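Local coordinates for protein putative glycosyltransferase (GalT1) (PDB 5HEA) that probably transfers sugar from a nucleotide-activated donor, this chain being the C-terminal GT-A-type glycosyltransferase domain of a longer protein, at residues D191-Y196 with I235-E240; L161-T164 with T170-F173. All coordinates share one frame; numbering follows the deposited sequence.

Contact 1: D191-Y196 with I235-E240; sequences DDATIY and ISNAEE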
loop_
_atom_site.group_PDB
_atom_site.type_symbol
_atom_site.label_atom_id
_atom_site.label_comp_id
_atom_site.label_asym_id
_atom_site.label_seq_id
_atom_site.Cartn_x
_atom_site.Cartn_y
_atom_site.Cartn_z
ATOM N N ASP A 191 -9.098 26.802 -4.498
ATOM C CA ASP A 191 -9.398 28.226 -4.752
ATOM C C ASP A 191 -9.681 28.949 -3.441
ATOM O O ASP A 191 -9.182 30.060 -3.205
ATOM C CB ASP A 191 -10.640 28.400 -5.656
ATOM C CG ASP A 191 -10.376 28.070 -7.124
ATOM O OD1 ASP A 191 -9.201 27.839 -7.481
ATOM O OD2 ASP A 191 -11.353 28.056 -7.927
ATOM N N ASP A 192 -10.506 28.300 -2.616
ATOM C CA ASP A 192 -10.895 28.771 -1.283
ATOM C C ASP A 192 -9.653 29.070 -0.415
ATOM O O ASP A 192 -9.637 30.034 0.346
ATOM C CB ASP A 192 -11.784 27.690 -0.644
ATOM C CG ASP A 192 -12.342 28.074 0.736
ATOM O OD1 ASP A 192 -12.542 29.267 1.044
ATOM O OD2 ASP A 192 -12.614 27.143 1.509
ATOM N N ALA A 193 -8.613 28.248 -0.558
ATOM C CA ALA A 193 -7.387 28.373 0.236
ATOM C C ALA A 193 -6.389 29.378 -0.324
ATOM O O ALA A 193 -5.404 29.700 0.340
ATOM C CB ALA A 193 -6.711 26.999 0.377
ATOM N N THR A 194 -6.644 29.901 -1.522
ATOM C CA THR A 194 -5.580 30.588 -2.258
ATOM C C THR A 194 -5.891 32.018 -2.722
ATOM O O THR A 194 -5.057 32.912 -2.567
ATOM C CB THR A 194 -5.125 29.733 -3.493
ATOM O OG1 THR A 194 -4.801 28.406 -3.062
ATOM C CG2 THR A 194 -3.892 30.347 -4.162
ATOM N N ILE A 195 -7.067 32.223 -3.311
ATOM C CA ILE A 195 -7.386 33.492 -3.970
ATOM C C ILE A 195 -7.260 34.666 -3.001
ATOM O O ILE A 195 -6.636 35.677 -3.317
ATOM C CB ILE A 195 -8.780 33.445 -4.649
ATOM C CG1 ILE A 195 -8.761 32.431 -5.795
ATOM C CG2 ILE A 195 -9.165 34.808 -5.210
ATOM C CD1 ILE A 195 -7.644 32.705 -6.827
ATOM N N TYR A 196 -7.804 34.513 -1.801
ATOM C CA TYR A 196 -7.762 35.609 -0.828
ATOM C C TYR A 196 -6.339 36.033 -0.464
ATOM O O TYR A 196 -6.095 37.205 -0.144
ATOM C CB TYR A 196 -8.574 35.269 0.425
ATOM C CG TYR A 196 -7.863 34.368 1.406
ATOM C CD1 TYR A 196 -7.863 32.993 1.238
ATOM C CD2 TYR A 196 -7.219 34.897 2.518
ATOM C CE1 TYR A 196 -7.219 32.160 2.148
ATOM C CE2 TYR A 196 -6.574 34.074 3.435
ATOM C CZ TYR A 196 -6.578 32.708 3.241
ATOM O OH TYR A 196 -5.934 31.889 4.142
ATOM N N ILE A 235 -13.459 23.556 6.364
ATOM C CA ILE A 235 -13.299 24.016 7.737
ATOM C C ILE A 235 -11.902 24.572 7.957
ATOM O O ILE A 235 -11.752 25.685 8.445
ATOM C CB ILE A 235 -13.606 22.875 8.741
ATOM C CG1 ILE A 235 -15.048 22.408 8.555
ATOM C CG2 ILE A 235 -13.387 23.334 10.172
ATOM C CD1 ILE A 235 -16.039 23.564 8.627
ATOM N N SER A 236 -10.870 23.806 7.596
ATOM C CA SER A 236 -9.498 24.266 7.844
ATOM C C SER A 236 -9.132 25.529 7.034
ATOM O O SER A 236 -8.402 26.393 7.532
ATOM C CB SER A 236 -8.482 23.137 7.623
ATOM O OG SER A 236 -8.489 22.736 6.279
ATOM N N ASN A 237 -9.653 25.651 5.808
ATOM C CA ASN A 237 -9.480 26.890 5.033
ATOM C C ASN A 237 -10.025 28.112 5.764
ATOM O O ASN A 237 -9.383 29.151 5.787
ATOM C CB ASN A 237 -10.148 26.820 3.648
ATOM C CG ASN A 237 -9.421 25.888 2.687
ATOM O OD1 ASN A 237 -8.327 25.416 2.976
ATOM N ND2 ASN A 237 -10.027 25.635 1.530
ATOM N N ALA A 238 -11.233 27.998 6.316
ATOM C CA ALA A 238 -11.851 29.118 7.033
ATOM C C ALA A 238 -11.072 29.477 8.319
ATOM O O ALA A 238 -10.928 30.653 8.666
ATOM C CB ALA A 238 -13.325 28.807 7.352
ATOM N N GLU A 239 -10.569 28.463 9.016
ATOM C CA GLU A 239 -9.768 28.683 10.233
ATOM C C GLU A 239 -8.432 29.352 9.927
ATOM O O GLU A 239 -8.041 30.311 10.575
ATOM C CB GLU A 239 -9.560 27.359 10.978
ATOM C CG GLU A 239 -10.853 26.888 11.648
ATOM C CD GLU A 239 -10.840 25.424 12.055
ATOM O OE1 GLU A 239 -9.875 24.709 11.706
ATOM O OE2 GLU A 239 -11.806 24.993 12.733
ATOM N N GLU A 240 -7.739 28.844 8.920
ATOM C CA GLU A 240 -6.506 29.468 8.440
ATOM C C GLU A 240 -6.731 30.942 8.038
ATOM O O GLU A 240 -5.952 31.836 8.395
ATOM C CB GLU A 240 -6.006 28.637 7.252
ATOM C CG GLU A 240 -4.730 29.094 6.557
ATOM C CD GLU A 240 -4.370 28.138 5.418
ATOM O OE1 GLU A 240 -5.243 27.839 4.554
ATOM O OE2 GLU A 240 -3.224 27.651 5.409
HETATM O O HOH W 1 -7.195 29.474 3.901
#
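D192 and N237 form the direct polar bond of this contact. The amide nitrogen ND2 of N237 donates to OD2 of D192 over 3.0 Å, with an N-H...O angle of 162°. The acceptor lies in the N237 amide plane, but the donor comes to D192 from above its carboxylate, 50° out of plane. CG of D192 is anti to the backbone N (chi1 -177°), which carries the carboxylate toward helix 231-247. ND2 also donates to the carbonyl of R189, and this second bond helps fix the amide rotation. D192 has charged partners too: its OD1 makes a salt bridge with R241 and its OD2 one with R262.

A water makes the second polar link, joining Y196 to N237 and E240. It accepts from OH of Y196 at 2.7 Å. It donates to the backbone O of N237 at 2.9 Å and to OE1 of E240 at 2.6 Å. The other carboxylate oxygen of E240, OE2, forms a salt bridge with K285 of the second subunit.

Van der Waals contact is slight. The A193 methyl CB touches the amide oxygen OD1 of N237 at 3.4 Å. CB of N237 lies 3.3 Å from OD2 of D192. The Y196 hydroxyl comes up to the E240 chain, OH 3.9 Å from CG.

The contact joins the turn at the start of helix 195-201 to helix 231-247. That turn is tied by D191 O, which accepts from the backbone N of both T194 and I195. The chemistry implies a join made mainly of directed polar bonds, with little hydrocarbon packing; E240 also links it to the second subunit.

Contact 2: L161-T164 with T170-F173; sequences LFLT and TKLF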
loop_
_atom_site.group_PDB
_atom_site.type_symbol
_atom_site.label_atom_id
_atom_site.label_comp_id
_atom_site.label_asym_id
_atom_site.label_seq_id
_atom_site.Cartn_x
_atom_site.Cartn_y
_atom_site.Cartn_z
ATOM N N LEU A 161 -20.007 35.208 -1.815
ATOM C CA LEU A 161 -18.841 34.677 -1.121
ATOM C C LEU A 161 -18.103 33.685 -2.022
ATOM O O LEU A 161 -16.875 33.569 -1.968
ATOM C CB LEU A 161 -19.260 34.005 0.189
ATOM C CG LEU A 161 -18.158 33.521 1.139
ATOM C CD1 LEU A 161 -17.619 34.652 2.013
ATOM C CD2 LEU A 161 -18.674 32.382 1.994
ATOM N N PHE A 162 -18.868 32.983 -2.856
ATOM C CA PHE A 162 -18.314 32.042 -3.827
ATOM C C PHE A 162 -17.500 32.773 -4.892
ATOM O O PHE A 162 -16.359 32.404 -5.186
ATOM C CB PHE A 162 -19.439 31.234 -4.485
ATOM C CG PHE A 162 -18.976 30.336 -5.610
ATOM C CD1 PHE A 162 -18.502 29.055 -5.348
ATOM C CD2 PHE A 162 -19.035 30.765 -6.928
ATOM C CE1 PHE A 162 -18.082 28.226 -6.384
ATOM C CE2 PHE A 162 -18.620 29.935 -7.967
ATOM C CZ PHE A 162 -18.143 28.671 -7.694
ATOM N N LEU A 163 -18.104 33.800 -5.476
ATOM C CA LEU A 163 -17.428 34.638 -6.466
ATOM C C LEU A 163 -16.098 35.210 -5.991
ATOM O O LEU A 163 -15.100 35.156 -6.716
ATOM C CB LEU A 163 -18.328 35.792 -6.880
ATOM C CG LEU A 163 -17.608 36.857 -7.705
ATOM C CD1 LEU A 163 -17.257 36.309 -9.070
ATOM C CD2 LEU A 163 -18.476 38.103 -7.798
ATOM N N THR A 164 -16.092 35.761 -4.776
ATOM C CA THR A 164 -14.942 36.484 -4.258
ATOM C C THR A 164 -13.798 35.564 -3.840
ATOM O O THR A 164 -12.649 35.778 -4.216
ATOM C CB THR A 164 -15.335 37.361 -3.041
ATOM O OG1 THR A 164 -16.360 38.286 -3.428
ATOM C CG2 THR A 164 -14.135 38.150 -2.527
ATOM N N THR A 170 -12.504 34.880 -13.398
ATOM C CA THR A 170 -13.126 36.225 -13.358
ATOM C C THR A 170 -12.193 37.308 -12.831
ATOM O O THR A 170 -12.611 38.438 -12.618
ATOM C CB THR A 170 -14.521 36.296 -12.614
ATOM O OG1 THR A 170 -14.342 36.521 -11.212
ATOM C CG2 THR A 170 -15.372 35.032 -12.853
ATOM N N LYS A 171 -10.923 36.959 -12.643
ATOM C CA LYS A 171 -9.995 37.809 -11.929
ATOM C C LYS A 171 -8.689 37.933 -12.690
ATOM O O LYS A 171 -8.119 36.939 -13.140
ATOM C CB LYS A 171 -9.762 37.241 -10.517
ATOM C CG LYS A 171 -11.080 37.094 -9.728
ATOM C CD LYS A 171 -10.936 36.257 -8.483
ATOM C CE LYS A 171 -12.302 36.062 -7.838
ATOM N NZ LYS A 171 -13.234 35.242 -8.679
ATOM N N LEU A 172 -8.232 39.169 -12.848
ATOM C CA LEU A 172 -6.952 39.457 -13.488
ATOM C C LEU A 172 -5.962 39.952 -12.433
ATOM O O LEU A 172 -6.213 40.961 -11.770
ATOM C CB LEU A 172 -7.143 40.509 -14.584
ATOM C CG LEU A 172 -5.915 40.915 -15.395
ATOM C CD1 LEU A 172 -5.459 39.748 -16.261
ATOM C CD2 LEU A 172 -6.199 42.159 -16.244
ATOM N N PHE A 173 -4.846 39.233 -12.278
ATOM C CA PHE A 173 -3.851 39.508 -11.236
ATOM C C PHE A 173 -2.524 39.994 -11.824
ATOM O O PHE A 173 -2.035 39.411 -12.788
ATOM C CB PHE A 173 -3.524 38.222 -10.456
ATOM C CG PHE A 173 -4.716 37.561 -9.811
ATOM C CD1 PHE A 173 -5.170 37.981 -8.568
ATOM C CD2 PHE A 173 -5.365 36.507 -10.436
ATOM C CE1 PHE A 173 -6.269 37.375 -7.968
ATOM C CE2 PHE A 173 -6.467 35.885 -9.840
ATOM C CZ PHE A 173 -6.920 36.324 -8.606
#
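The flat group at the centre is the peptide carbonyl of L163, which K171 meets end-on at its oxygen. NZ of K171 donates to O of L163 over 2.7 Å, nearly in line with the carbonyl bond (C=O...N angle 169°). CE of K171 follows beside the same oxygen, 3.1 Å from O of L163. It also comes to 3.6 Å from O of T164, the next carbonyl of the helix.

The lysine chain runs out almost straight from the strand and then bends at its last torsion (chi4 66°), which turns NZ onto the helix carbonyl. The ammonium group is buried. It also donates to the carbonyls of F167 and P169, so three backbone oxygens grip it.

Strand 171-174 belongs to the mixed sheet of the GT-A fold, between strands 87-90 and 116-125 and antiparallel to both. Helix 161-166 precedes it, and the short connection 167-170 brings the chain back to the sheet. The lysine thus spans this turn, tying helix to strand through main-chain oxygens.

Side-chain contact is small. The methyl CD1 of L163 lies 3.6 Å from the hydroxyl OG1 of T170, which is hydrogen-bonded to the carbonyl O of C119. The same CD1 of L163 is 4.2 Å from NZ of K171, and the leucine also rests on N120 and F121 of strand 116-125.

Overall arrangement
Both contacts are buried in the assembly. Contact 2 is nearer the centre of the chain and rests on the sheet of the GT-A fold. Contact 1 is farther out, where helix 231-247 of the C-terminal helices comes in, and a second subunit reaches it. The chemistry follows the place. Contact 2 relies on one lysine held by main-chain oxygens. Contact 1 uses side-chain acids, an amide and a water, with arginines around them. They share no segment, but I195 of helix 195-201 joins them: its CG2 lies 3.8 Å from O of T164, and its side chain also packs on K171 and F173.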